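Local structure of CCHC-type domain-containing protein (Trypanosoma brucei brucei, 7C45) at residues P179-D182 with H183-E186. The protein binds RNA and probably trims guide RNAs as a 3'-5' exoribonuclease of the RNase D type, and also carries CCHC zinc knuckles. Numbering follows the deposited sequence.
Sequences PLPD and HFLE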
loop_
_atom_site.group_PDB
_atom_site.type_symbol
_atom_site.label_atom_id
_atom_site.label_comp_id
_atom_site.label_asym_id
_atom_site.label_seq_id
_atom_site.Cartn_x
_atom_site.Cartn_y
_atom_site.Cartn_z
ATOM N N PRO A 179 9.856 14.097 -21.213
ATOM C CA PRO A 179 9.952 12.785 -20.594
ATOM C C PRO A 179 10.167 12.905 -19.099
ATOM O O PRO A 179 10.722 13.897 -18.646
ATOM C CB PRO A 179 11.188 12.170 -21.254
ATOM C CG PRO A 179 12.020 13.366 -21.623
ATOM C CD PRO A 179 11.040 14.416 -22.020
ATOM N N LEU A 180 9.711 11.906 -18.344
ATOM C CA LEU A 180 10.011 11.858 -16.921
ATOM C C LEU A 180 11.471 11.458 -16.727
ATOM O O LEU A 180 11.918 10.462 -17.308
ATOM C CB LEU A 180 9.089 10.872 -16.224
ATOM C CG LEU A 180 7.617 11.308 -16.067
ATOM C CD1 LEU A 180 6.724 10.116 -15.766
ATOM C CD2 LEU A 180 7.476 12.380 -14.985
ATOM N N PRO A 181 12.239 12.193 -15.929
ATOM C CA PRO A 181 13.620 11.776 -15.663
ATOM C C PRO A 181 13.668 10.386 -15.046
ATOM O O PRO A 181 12.716 9.932 -14.409
ATOM C CB PRO A 181 14.132 12.842 -14.689
ATOM C CG PRO A 181 13.273 14.013 -14.928
ATOM C CD PRO A 181 11.917 13.446 -15.231
ATOM N N ASP A 182 14.795 9.708 -15.255
ATOM C CA ASP A 182 14.956 8.356 -14.730
ATOM C C ASP A 182 14.612 8.262 -13.249
ATOM O O ASP A 182 13.943 7.315 -12.821
ATOM C CB ASP A 182 16.388 7.876 -14.970
ATOM C CG ASP A 182 16.739 7.830 -16.429
ATOM O OD1 ASP A 182 15.805 7.953 -17.251
ATOM O OD2 ASP A 182 17.937 7.663 -16.748
ATOM N N HIS A 183 15.071 9.224 -12.442
ATOM C CA HIS A 183 14.840 9.114 -11.012
ATOM C C HIS A 183 13.377 9.351 -10.645
ATOM O O HIS A 183 12.934 8.863 -9.608
ATOM C CB HIS A 183 15.760 10.066 -10.239
ATOM C CG HIS A 183 15.619 11.505 -10.624
ATOM N ND1 HIS A 183 16.206 12.034 -11.751
ATOM C CD2 HIS A 183 14.978 12.530 -10.018
ATOM C CE1 HIS A 183 15.920 13.320 -11.832
ATOM N NE2 HIS A 183 15.174 13.645 -10.794
ATOM N N PHE A 184 12.612 10.061 -11.481
ATOM C CA PHE A 184 11.165 10.100 -11.286
ATOM C C PHE A 184 10.543 8.737 -11.568
ATOM O O PHE A 184 9.680 8.270 -10.822
ATOM C CB PHE A 184 10.543 11.160 -12.200
ATOM C CG PHE A 184 10.666 12.565 -11.697
ATOM C CD1 PHE A 184 11.885 13.212 -11.667
ATOM C CD2 PHE A 184 9.540 13.258 -11.299
ATOM C CE1 PHE A 184 11.982 14.513 -11.211
ATOM C CE2 PHE A 184 9.631 14.565 -10.859
ATOM C CZ PHE A 184 10.852 15.189 -10.809
ATOM N N LEU A 185 10.969 8.086 -12.648
ATOM C CA LEU A 185 10.432 6.770 -12.970
ATOM C C LEU A 185 10.733 5.765 -11.869
ATOM O O LEU A 185 9.867 4.973 -11.479
ATOM C CB LEU A 185 11.009 6.310 -14.311
ATOM C CG LEU A 185 10.579 7.241 -15.453
ATOM C CD1 LEU A 185 11.325 6.909 -16.761
ATOM C CD2 LEU A 185 9.081 7.153 -15.663
ATOM N N GLU A 186 11.966 5.764 -11.374
ATOM C CA GLU A 186 12.339 4.825 -10.322
ATOM C C GLU A 186 11.575 5.118 -9.044
ATOM O O GLU A 186 11.126 4.197 -8.346
ATOM C CB GLU A 186 13.848 4.891 -10.081
ATOM C CG GLU A 186 14.382 3.935 -9.000
ATOM C CD GLU A 186 13.794 2.522 -9.056
ATOM O OE1 GLU A 186 13.414 1.997 -7.984
ATOM O OE2 GLU A 186 13.697 1.952 -10.158
#
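Leu185 reaches back over the start of its own helix to Leu180, five residues earlier, and each of its atoms meets something different on the way. CB lies 3.4 Å from the carbonyl O of Asp182. CG passes 3.6 Å from Pro181 O. That oxygen also accepts a hydrogen bond from Leu185 N (3.1 Å), nearly straight at the hydrogen. At the fork, CD1 comes to 3.6 Å from Leu180 O, whereas CD2 packs 3.8 Å from both CB and CD1 of Leu180. The branch points back along the chain because CG stands anti to the carbonyl carbon (chi1 -63°). This is a helix N-terminus with proline at the N-cap, opening helix 182-202 of the RNase H-like exonuclease domain; farther along that helix Asp191 binds calcium. The ring of Pro181 lies alongside Phe184, its CD 3.6 Å from Phe184 CD1, while its CB meets His183 CE1 at 3.4 Å. The imidazole is brought there by a first torsion of 58°, which sets His183 CG between the backbone N and the carbonyl carbon. Outside the turn itself, the side chain of Leu185 touches Tyr16 and Val18 of edge strand 16-19, and that of Phe184 touches Val163 of helix 161-168.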